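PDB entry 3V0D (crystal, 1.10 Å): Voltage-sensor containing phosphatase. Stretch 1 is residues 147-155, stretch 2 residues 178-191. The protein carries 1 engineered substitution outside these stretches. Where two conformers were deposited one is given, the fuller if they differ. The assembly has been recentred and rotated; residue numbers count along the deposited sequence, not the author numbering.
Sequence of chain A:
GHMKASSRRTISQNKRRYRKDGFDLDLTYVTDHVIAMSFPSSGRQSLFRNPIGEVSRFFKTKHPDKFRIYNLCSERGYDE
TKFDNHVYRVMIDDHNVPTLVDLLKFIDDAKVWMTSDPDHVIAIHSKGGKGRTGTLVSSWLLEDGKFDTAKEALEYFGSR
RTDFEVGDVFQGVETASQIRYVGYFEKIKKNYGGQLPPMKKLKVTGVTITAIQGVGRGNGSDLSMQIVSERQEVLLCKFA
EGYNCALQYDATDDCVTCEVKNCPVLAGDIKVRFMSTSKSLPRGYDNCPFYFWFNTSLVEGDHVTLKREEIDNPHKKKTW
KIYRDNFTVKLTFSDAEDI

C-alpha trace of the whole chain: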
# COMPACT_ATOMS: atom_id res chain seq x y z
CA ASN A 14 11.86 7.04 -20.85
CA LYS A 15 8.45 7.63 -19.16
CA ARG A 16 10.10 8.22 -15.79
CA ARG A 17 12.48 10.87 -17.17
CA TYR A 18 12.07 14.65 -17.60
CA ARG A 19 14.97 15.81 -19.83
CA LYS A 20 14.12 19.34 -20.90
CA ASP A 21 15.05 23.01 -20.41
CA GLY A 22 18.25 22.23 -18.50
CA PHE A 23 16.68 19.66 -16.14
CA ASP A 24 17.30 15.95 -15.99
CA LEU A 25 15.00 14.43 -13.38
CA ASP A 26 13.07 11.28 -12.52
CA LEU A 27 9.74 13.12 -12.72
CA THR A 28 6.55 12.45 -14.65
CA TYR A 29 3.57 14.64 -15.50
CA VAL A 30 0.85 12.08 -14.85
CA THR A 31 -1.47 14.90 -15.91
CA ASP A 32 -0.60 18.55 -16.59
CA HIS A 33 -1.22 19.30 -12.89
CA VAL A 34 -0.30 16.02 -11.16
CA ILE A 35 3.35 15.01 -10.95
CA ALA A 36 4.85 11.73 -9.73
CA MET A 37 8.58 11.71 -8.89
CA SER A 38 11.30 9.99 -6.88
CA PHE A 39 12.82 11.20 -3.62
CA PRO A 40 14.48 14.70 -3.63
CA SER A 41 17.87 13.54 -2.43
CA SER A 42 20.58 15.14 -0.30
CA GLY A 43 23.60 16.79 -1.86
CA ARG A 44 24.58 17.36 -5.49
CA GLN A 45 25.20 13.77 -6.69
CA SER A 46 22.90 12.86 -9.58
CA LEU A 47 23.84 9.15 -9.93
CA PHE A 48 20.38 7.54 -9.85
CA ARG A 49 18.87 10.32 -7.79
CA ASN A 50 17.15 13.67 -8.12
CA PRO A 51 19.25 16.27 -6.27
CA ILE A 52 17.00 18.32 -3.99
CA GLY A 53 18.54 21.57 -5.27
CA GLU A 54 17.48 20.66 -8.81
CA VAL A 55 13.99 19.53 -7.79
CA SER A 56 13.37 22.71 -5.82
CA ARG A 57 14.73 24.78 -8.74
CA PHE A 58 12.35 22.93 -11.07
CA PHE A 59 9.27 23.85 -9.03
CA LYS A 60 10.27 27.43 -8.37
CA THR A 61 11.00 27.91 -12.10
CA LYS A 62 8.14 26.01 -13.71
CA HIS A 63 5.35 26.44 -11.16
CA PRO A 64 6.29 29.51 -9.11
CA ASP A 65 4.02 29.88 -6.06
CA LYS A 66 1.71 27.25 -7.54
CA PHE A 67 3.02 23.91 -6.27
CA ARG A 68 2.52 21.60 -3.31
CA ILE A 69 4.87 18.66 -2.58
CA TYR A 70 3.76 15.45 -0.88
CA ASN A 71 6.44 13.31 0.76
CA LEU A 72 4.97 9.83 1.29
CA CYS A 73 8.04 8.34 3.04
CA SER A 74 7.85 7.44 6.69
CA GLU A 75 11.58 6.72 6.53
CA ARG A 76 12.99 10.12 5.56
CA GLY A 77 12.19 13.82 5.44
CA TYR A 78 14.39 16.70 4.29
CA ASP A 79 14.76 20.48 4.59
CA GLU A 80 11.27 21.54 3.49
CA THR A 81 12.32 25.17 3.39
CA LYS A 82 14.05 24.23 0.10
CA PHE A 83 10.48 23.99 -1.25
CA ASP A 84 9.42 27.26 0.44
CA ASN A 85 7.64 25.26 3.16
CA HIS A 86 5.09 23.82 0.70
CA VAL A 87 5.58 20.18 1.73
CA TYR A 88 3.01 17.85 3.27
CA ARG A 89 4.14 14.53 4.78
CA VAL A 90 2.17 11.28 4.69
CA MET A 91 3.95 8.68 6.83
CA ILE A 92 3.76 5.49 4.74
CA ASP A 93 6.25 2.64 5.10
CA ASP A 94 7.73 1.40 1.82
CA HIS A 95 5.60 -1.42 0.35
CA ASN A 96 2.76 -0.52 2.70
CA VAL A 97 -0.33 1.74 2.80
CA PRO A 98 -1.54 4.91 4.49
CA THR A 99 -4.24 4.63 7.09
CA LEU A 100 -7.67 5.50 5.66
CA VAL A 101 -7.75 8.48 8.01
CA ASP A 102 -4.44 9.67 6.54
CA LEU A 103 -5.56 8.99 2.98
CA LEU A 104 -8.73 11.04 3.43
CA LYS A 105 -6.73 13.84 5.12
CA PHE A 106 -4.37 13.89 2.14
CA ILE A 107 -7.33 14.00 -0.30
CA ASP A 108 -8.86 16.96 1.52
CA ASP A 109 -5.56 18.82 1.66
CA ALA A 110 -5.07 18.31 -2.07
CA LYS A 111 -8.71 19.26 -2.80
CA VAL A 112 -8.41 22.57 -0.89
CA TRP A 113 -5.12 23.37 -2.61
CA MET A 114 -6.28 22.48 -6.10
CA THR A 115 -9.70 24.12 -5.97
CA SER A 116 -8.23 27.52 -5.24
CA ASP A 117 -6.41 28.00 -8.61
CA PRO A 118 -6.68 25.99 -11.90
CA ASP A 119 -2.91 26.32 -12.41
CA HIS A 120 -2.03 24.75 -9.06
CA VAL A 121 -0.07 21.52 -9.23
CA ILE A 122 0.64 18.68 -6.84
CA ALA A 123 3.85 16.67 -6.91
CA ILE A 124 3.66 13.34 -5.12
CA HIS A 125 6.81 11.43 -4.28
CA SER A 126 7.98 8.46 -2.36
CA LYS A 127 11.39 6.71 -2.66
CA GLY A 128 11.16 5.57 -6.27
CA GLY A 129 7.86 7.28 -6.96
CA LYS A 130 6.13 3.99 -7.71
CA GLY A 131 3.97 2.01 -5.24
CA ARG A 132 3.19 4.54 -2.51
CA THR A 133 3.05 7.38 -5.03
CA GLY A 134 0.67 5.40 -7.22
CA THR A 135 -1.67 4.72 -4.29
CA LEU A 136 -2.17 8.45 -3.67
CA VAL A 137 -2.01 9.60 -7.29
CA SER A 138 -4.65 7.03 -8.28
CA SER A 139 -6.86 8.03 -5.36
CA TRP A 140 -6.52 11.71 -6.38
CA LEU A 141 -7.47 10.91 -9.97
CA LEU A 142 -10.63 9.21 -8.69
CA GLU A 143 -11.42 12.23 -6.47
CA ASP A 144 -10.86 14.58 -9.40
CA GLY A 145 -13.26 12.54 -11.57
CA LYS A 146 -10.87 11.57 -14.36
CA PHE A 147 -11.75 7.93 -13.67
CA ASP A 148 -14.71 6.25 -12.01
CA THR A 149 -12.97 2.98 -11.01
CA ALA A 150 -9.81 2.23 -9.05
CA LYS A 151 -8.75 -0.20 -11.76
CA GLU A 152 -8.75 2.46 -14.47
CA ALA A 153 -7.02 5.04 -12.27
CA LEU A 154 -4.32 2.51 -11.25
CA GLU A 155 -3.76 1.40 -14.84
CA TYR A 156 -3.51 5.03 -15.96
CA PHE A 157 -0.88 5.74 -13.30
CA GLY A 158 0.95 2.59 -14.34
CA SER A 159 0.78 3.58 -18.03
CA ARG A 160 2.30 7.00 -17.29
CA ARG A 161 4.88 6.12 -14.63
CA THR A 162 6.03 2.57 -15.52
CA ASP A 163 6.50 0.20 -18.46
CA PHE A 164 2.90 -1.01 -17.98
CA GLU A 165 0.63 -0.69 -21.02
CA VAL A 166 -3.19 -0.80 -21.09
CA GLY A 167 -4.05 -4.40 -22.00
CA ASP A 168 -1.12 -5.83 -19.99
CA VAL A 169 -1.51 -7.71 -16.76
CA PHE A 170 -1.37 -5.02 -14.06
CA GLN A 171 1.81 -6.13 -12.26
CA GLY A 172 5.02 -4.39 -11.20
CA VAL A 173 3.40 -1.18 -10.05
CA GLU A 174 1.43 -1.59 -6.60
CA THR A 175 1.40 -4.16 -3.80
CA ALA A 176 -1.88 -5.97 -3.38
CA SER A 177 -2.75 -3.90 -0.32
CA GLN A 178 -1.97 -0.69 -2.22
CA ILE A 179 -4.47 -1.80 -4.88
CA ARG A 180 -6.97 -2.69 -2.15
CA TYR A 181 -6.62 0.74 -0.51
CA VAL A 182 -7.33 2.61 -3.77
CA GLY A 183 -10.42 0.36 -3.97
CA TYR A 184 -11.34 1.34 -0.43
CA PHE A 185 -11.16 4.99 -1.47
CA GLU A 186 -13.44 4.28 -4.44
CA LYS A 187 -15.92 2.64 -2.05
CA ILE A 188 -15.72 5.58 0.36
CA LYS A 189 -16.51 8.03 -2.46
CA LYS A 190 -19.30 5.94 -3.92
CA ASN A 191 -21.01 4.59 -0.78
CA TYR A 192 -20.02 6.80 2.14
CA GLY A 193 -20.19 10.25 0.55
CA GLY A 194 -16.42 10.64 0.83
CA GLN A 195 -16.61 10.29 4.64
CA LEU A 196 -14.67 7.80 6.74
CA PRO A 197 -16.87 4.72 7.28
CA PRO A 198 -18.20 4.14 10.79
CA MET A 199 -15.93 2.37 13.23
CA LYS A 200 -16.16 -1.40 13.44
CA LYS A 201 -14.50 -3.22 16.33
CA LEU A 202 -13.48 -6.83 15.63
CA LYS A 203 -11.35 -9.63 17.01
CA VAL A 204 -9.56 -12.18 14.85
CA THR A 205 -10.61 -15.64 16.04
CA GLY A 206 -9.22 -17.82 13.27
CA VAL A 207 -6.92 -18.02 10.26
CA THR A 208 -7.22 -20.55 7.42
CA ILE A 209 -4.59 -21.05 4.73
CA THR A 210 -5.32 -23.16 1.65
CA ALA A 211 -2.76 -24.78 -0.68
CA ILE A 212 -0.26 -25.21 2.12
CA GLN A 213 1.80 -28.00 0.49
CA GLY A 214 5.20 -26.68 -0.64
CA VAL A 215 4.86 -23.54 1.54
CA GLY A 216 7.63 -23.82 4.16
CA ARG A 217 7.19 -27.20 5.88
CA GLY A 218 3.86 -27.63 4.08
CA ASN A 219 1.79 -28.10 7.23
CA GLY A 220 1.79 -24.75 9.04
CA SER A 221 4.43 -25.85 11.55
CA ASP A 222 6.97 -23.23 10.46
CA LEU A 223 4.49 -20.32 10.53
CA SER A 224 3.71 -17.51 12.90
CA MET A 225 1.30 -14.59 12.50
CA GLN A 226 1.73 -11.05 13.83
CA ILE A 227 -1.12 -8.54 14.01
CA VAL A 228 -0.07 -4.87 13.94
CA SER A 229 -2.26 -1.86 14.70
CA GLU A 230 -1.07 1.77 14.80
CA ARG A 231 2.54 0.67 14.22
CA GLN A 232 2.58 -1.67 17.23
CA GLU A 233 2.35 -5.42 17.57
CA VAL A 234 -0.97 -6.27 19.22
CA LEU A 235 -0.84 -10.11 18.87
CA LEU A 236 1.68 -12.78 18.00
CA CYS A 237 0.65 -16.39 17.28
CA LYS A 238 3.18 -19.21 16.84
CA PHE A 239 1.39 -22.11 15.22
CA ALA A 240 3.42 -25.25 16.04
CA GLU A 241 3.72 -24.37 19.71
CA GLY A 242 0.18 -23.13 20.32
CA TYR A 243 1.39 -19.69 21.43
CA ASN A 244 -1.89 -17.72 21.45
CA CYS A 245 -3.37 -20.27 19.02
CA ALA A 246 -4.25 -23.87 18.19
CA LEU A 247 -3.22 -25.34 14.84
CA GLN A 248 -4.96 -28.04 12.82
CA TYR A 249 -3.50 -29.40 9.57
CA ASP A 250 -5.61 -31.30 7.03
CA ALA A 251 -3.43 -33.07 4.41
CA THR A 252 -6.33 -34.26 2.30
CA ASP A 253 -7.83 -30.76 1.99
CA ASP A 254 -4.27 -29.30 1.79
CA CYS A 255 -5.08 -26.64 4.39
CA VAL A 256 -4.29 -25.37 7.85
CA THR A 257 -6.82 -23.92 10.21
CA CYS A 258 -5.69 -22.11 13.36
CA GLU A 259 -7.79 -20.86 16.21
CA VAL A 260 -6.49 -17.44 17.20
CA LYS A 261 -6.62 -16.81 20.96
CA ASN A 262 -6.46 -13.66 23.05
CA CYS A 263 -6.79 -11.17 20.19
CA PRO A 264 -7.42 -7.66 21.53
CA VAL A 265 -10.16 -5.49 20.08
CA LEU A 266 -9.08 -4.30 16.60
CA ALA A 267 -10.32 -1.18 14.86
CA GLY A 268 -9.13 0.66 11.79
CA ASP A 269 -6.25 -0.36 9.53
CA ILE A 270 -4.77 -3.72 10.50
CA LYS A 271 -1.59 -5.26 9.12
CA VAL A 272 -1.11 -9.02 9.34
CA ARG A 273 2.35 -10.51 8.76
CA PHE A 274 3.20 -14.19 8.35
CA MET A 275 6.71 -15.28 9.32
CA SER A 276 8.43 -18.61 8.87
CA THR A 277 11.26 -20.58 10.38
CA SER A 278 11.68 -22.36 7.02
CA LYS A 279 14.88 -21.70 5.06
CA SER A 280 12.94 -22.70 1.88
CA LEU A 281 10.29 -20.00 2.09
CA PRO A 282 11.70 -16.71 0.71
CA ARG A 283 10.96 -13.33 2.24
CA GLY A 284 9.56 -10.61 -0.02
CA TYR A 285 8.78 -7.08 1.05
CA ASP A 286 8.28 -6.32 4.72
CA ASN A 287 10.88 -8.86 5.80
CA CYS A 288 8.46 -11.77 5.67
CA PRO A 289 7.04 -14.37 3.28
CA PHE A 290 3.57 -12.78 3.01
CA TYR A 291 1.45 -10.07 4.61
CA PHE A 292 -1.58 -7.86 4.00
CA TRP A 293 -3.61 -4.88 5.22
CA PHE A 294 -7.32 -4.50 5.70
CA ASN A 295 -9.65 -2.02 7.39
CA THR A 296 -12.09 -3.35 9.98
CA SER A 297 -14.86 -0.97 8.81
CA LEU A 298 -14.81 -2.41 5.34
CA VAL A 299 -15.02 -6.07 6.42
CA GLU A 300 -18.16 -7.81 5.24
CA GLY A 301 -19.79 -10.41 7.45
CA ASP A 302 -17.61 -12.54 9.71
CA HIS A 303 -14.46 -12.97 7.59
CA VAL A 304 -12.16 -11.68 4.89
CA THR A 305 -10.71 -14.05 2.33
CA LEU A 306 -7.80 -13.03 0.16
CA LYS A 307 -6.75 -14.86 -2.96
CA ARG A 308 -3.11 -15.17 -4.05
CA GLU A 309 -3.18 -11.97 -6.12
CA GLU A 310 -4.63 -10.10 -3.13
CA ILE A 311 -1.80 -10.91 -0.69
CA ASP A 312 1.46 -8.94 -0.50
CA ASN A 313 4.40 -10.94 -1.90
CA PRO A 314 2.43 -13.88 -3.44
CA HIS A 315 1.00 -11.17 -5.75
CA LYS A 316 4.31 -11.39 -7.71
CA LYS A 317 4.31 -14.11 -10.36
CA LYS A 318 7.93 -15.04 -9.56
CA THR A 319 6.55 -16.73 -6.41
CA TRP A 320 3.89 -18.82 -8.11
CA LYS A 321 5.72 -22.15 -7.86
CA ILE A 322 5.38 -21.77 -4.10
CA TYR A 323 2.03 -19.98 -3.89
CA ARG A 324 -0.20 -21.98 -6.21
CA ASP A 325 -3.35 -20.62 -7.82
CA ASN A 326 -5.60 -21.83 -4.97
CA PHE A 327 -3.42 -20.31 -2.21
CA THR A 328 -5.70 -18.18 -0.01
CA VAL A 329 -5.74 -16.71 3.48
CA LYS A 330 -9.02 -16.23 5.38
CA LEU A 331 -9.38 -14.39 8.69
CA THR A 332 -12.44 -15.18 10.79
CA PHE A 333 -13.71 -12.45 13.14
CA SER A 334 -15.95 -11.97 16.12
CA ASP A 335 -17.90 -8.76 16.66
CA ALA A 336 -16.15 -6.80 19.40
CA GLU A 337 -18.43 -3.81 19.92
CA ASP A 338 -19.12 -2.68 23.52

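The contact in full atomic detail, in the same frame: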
# COMPACT_ATOMS: atom_id res chain seq x y z
N PHE A 147 -11.34 9.33 -13.59
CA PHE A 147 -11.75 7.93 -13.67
C PHE A 147 -12.81 7.70 -12.63
O PHE A 147 -12.86 8.41 -11.62
CB PHE A 147 -10.57 6.99 -13.41
CG PHE A 147 -9.44 7.24 -14.33
CD1 PHE A 147 -8.40 8.07 -13.97
CD2 PHE A 147 -9.45 6.73 -15.63
CE1 PHE A 147 -7.38 8.34 -14.84
CE2 PHE A 147 -8.42 7.01 -16.50
CZ PHE A 147 -7.40 7.82 -16.11
N ASP A 148 -13.61 6.68 -12.88
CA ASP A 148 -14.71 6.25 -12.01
C ASP A 148 -14.37 5.00 -11.20
O ASP A 148 -15.06 4.68 -10.24
CB ASP A 148 -15.96 5.87 -12.87
CG ASP A 148 -16.57 7.03 -13.65
OD1 ASP A 148 -17.11 6.78 -14.75
OD2 ASP A 148 -16.57 8.17 -13.14
N THR A 149 -13.34 4.26 -11.65
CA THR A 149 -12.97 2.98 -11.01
C THR A 149 -11.50 3.01 -10.62
O THR A 149 -10.65 3.58 -11.33
CB THR A 149 -13.23 1.76 -11.92
OG1 THR A 149 -12.31 1.73 -13.02
CG2 THR A 149 -14.68 1.74 -12.41
N ALA A 150 -11.20 2.38 -9.49
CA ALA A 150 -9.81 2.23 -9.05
C ALA A 150 -8.97 1.55 -10.11
O ALA A 150 -7.84 1.95 -10.35
CB ALA A 150 -9.75 1.48 -7.73
N LYS A 151 -9.52 0.51 -10.76
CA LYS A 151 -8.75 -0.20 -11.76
C LYS A 151 -8.25 0.73 -12.86
O LYS A 151 -7.09 0.68 -13.24
CB LYS A 151 -9.59 -1.33 -12.35
CG LYS A 151 -8.85 -2.23 -13.32
CD LYS A 151 -9.79 -3.22 -13.99
CE LYS A 151 -9.06 -4.14 -14.96
NZ LYS A 151 -8.56 -3.46 -16.21
N GLU A 152 -9.15 1.57 -13.39
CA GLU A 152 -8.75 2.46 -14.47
C GLU A 152 -7.75 3.49 -13.98
O GLU A 152 -6.80 3.82 -14.69
CB GLU A 152 -9.96 3.15 -15.09
CG GLU A 152 -10.76 2.23 -15.94
CD GLU A 152 -12.08 2.86 -16.29
OE1 GLU A 152 -12.92 2.97 -15.38
OE2 GLU A 152 -12.28 3.26 -17.46
N ALA A 153 -7.95 4.04 -12.77
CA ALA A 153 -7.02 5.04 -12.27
C ALA A 153 -5.63 4.43 -12.07
O ALA A 153 -4.61 5.03 -12.46
CB ALA A 153 -7.53 5.63 -10.98
N LEU A 154 -5.58 3.22 -11.49
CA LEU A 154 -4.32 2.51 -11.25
C LEU A 154 -3.62 2.21 -12.57
O LEU A 154 -2.42 2.40 -12.69
CB LEU A 154 -4.59 1.21 -10.50
CG LEU A 154 -4.88 1.41 -9.02
CD1 LEU A 154 -5.62 0.22 -8.45
CD2 LEU A 154 -3.56 1.63 -8.28
N GLU A 155 -4.37 1.72 -13.56
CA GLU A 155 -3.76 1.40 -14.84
C GLU A 155 -3.27 2.65 -15.52
O GLU A 155 -2.23 2.61 -16.16
CB GLU A 155 -4.76 0.65 -15.71
CG GLU A 155 -4.94 -0.76 -15.24
CD GLU A 155 -5.64 -1.67 -16.20
OE1 GLU A 155 -5.86 -2.83 -15.81
OE2 GLU A 155 -5.97 -1.25 -17.32
N GLN A 178 -1.87 -2.00 -1.58
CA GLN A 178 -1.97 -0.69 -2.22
C GLN A 178 -3.15 -0.65 -3.20
O GLN A 178 -3.97 0.28 -3.18
CB GLN A 178 -0.64 -0.32 -2.89
CG GLN A 178 0.42 0.02 -1.86
CD GLN A 178 1.82 0.12 -2.40
OE1 GLN A 178 2.11 -0.27 -3.54
NE2 GLN A 178 2.73 0.64 -1.57
N ILE A 179 -3.30 -1.70 -4.01
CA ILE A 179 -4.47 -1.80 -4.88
C ILE A 179 -5.76 -1.81 -4.06
O ILE A 179 -6.74 -1.10 -4.40
CB ILE A 179 -4.36 -3.07 -5.77
CG1 ILE A 179 -3.23 -2.89 -6.77
CG2 ILE A 179 -5.68 -3.40 -6.47
CD1 ILE A 179 -2.85 -4.19 -7.50
N ARG A 180 -5.80 -2.60 -2.99
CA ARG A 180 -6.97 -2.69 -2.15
C ARG A 180 -7.34 -1.32 -1.58
O ARG A 180 -8.52 -0.99 -1.48
CB ARG A 180 -6.73 -3.71 -1.06
CG ARG A 180 -7.86 -3.84 -0.06
CD ARG A 180 -7.77 -5.14 0.75
NE ARG A 180 -6.42 -5.57 1.11
CZ ARG A 180 -5.69 -6.50 0.50
NH1 ARG A 180 -4.49 -6.73 0.97
NH2 ARG A 180 -6.11 -7.20 -0.55
N TYR A 181 -6.35 -0.54 -1.16
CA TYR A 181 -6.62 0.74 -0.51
C TYR A 181 -7.15 1.78 -1.50
O TYR A 181 -8.00 2.60 -1.12
CB TYR A 181 -5.40 1.21 0.30
CG TYR A 181 -5.47 0.66 1.71
CD1 TYR A 181 -5.52 -0.72 1.96
CD2 TYR A 181 -5.59 1.52 2.80
CE1 TYR A 181 -5.68 -1.22 3.21
CE2 TYR A 181 -5.79 1.01 4.10
CZ TYR A 181 -5.85 -0.36 4.28
OH TYR A 181 -6.08 -0.90 5.53
N VAL A 182 -6.70 1.75 -2.76
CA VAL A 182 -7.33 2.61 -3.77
C VAL A 182 -8.80 2.18 -3.93
O VAL A 182 -9.70 3.01 -4.07
CB VAL A 182 -6.56 2.63 -5.10
CG1 VAL A 182 -7.22 3.58 -6.08
CG2 VAL A 182 -5.10 3.02 -4.88
N GLY A 183 -9.05 0.86 -3.91
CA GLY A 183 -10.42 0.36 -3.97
C GLY A 183 -11.25 0.80 -2.78
O GLY A 183 -12.42 1.14 -2.93
N TYR A 184 -10.66 0.81 -1.59
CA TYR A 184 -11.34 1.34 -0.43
C TYR A 184 -11.73 2.80 -0.64
O TYR A 184 -12.85 3.21 -0.28
CB TYR A 184 -10.46 1.25 0.80
CG TYR A 184 -10.28 -0.11 1.46
CD1 TYR A 184 -9.30 -0.27 2.43
CD2 TYR A 184 -11.09 -1.22 1.16
CE1 TYR A 184 -9.16 -1.45 3.14
CE2 TYR A 184 -10.95 -2.42 1.87
CZ TYR A 184 -10.01 -2.51 2.89
OH TYR A 184 -9.85 -3.66 3.64
N PHE A 185 -10.82 3.61 -1.20
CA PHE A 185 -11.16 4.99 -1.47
C PHE A 185 -12.33 5.11 -2.45
O PHE A 185 -13.24 5.91 -2.25
CB PHE A 185 -9.94 5.78 -1.96
CG PHE A 185 -10.28 7.22 -2.17
CD1 PHE A 185 -10.63 8.04 -1.09
CD2 PHE A 185 -10.36 7.76 -3.45
CE1 PHE A 185 -11.07 9.35 -1.30
CE2 PHE A 185 -10.77 9.07 -3.65
CZ PHE A 185 -11.11 9.86 -2.59
N GLU A 186 -12.31 4.30 -3.51
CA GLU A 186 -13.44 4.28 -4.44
C GLU A 186 -14.75 4.00 -3.71
O GLU A 186 -15.77 4.66 -3.95
CB GLU A 186 -13.18 3.25 -5.52
CG GLU A 186 -14.34 3.13 -6.54
CD GLU A 186 -14.22 1.97 -7.52
OE1 GLU A 186 -13.13 1.41 -7.69
OE2 GLU A 186 -15.24 1.64 -8.17
N LYS A 187 -14.73 3.01 -2.81
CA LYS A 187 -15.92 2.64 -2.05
C LYS A 187 -16.36 3.77 -1.13
O LYS A 187 -17.58 4.01 -0.96
CB LYS A 187 -15.67 1.36 -1.25
CG LYS A 187 -16.90 0.82 -0.52
CD LYS A 187 -16.72 -0.60 -0.01
CE LYS A 187 -16.61 -1.61 -1.15
NZ LYS A 187 -17.78 -1.54 -2.08
N ILE A 188 -15.41 4.45 -0.50
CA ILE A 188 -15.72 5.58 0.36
C ILE A 188 -16.42 6.70 -0.44
O ILE A 188 -17.43 7.26 -0.00
CB ILE A 188 -14.45 6.06 1.06
CG1 ILE A 188 -14.12 5.06 2.16
CG2 ILE A 188 -14.60 7.48 1.62
CD1 ILE A 188 -12.74 5.19 2.75
N LYS A 189 -15.88 7.02 -1.61
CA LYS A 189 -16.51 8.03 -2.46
C LYS A 189 -17.89 7.62 -2.90
O LYS A 189 -18.82 8.42 -2.88
CB LYS A 189 -15.55 8.37 -3.62
CG LYS A 189 -15.93 9.53 -4.52
CD LYS A 189 -14.83 9.84 -5.53
CE LYS A 189 -15.24 10.94 -6.49
NZ LYS A 189 -15.53 12.22 -5.83
N LYS A 190 -18.04 6.37 -3.32
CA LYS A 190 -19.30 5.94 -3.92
C LYS A 190 -20.38 5.65 -2.89
O LYS A 190 -21.55 5.94 -3.16
CB LYS A 190 -19.08 4.73 -4.82
CG LYS A 190 -18.36 5.06 -6.12
CD LYS A 190 -18.27 3.86 -7.04
CE LYS A 190 -17.61 4.26 -8.37
NZ LYS A 190 -17.43 3.10 -9.28
N ASN A 191 -20.02 5.10 -1.73
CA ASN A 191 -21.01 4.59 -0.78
C ASN A 191 -21.10 5.33 0.53
O ASN A 191 -22.11 5.18 1.24
CB ASN A 191 -20.75 3.10 -0.49
CG ASN A 191 -20.84 2.22 -1.74
OD1 ASN A 191 -21.30 2.65 -2.80
ND2 ASN A 191 -20.41 0.97 -1.61
O HOH W 1 -11.89 -0.87 -9.59

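Two helices meet here at an angle of 130° between their N-to-C directions, so that the start of helix 150-155 faces the middle of helix 178-191, Ala150 opposite Gly183, and the chain then runs back toward Ile179. The polar end of the contact is organised by Glu186. With chi1 and chi2 both t, its side chain is extended, and the carboxylate reaches the first turn of the other helix, where backbone NH groups have no preceding turn to bond to. Ala150 N donates to Glu186 OE1 at 2.8 Å with an almost linear angle of 171°. Glu186 OE1 also accepts from the O of water 1 at 3.2 Å, and that water O accepts from Lys151 N at 3.0 Å, so one acceptor serves two successive amides.

Thr149, at the N-cap, completes this arrangement from within its own stretch. Its CB points away from the second helix, and in the p rotamer its OG1 accepts from Glu152 N (3.2 Å) while donating to Glu152 OE1 (2.7 Å).

Lys190 has chi1 m and the remaining chi angles t: NZ lies 2.9 Å from Glu186 OE2, in a salt bridge one helical turn back, and donates to Asp148 O at 3.0 Å. Lysine suits this exposed edge because its extended chain reaches Asp148 O while its charge pairs with the carboxylate of Glu186.

Ala150 also begins the apolar part, through its CB, 3.7 Å from Val182 CG1 and 3.9 Å from Gly183 N; its single methyl fits the 5.4 Å approach of Ala150 CA to Gly183 CA. Val182, chi1 t, points its CB toward the first stretch. Leu154, m,t, places both methyls against the second helix: CD1 is 4.1 Å from CG2 of Ile179 (m,t, CB sideways) and 4.4 Å from Val182 CG1, while CD2 is 4.0 Å from Val182 CG2.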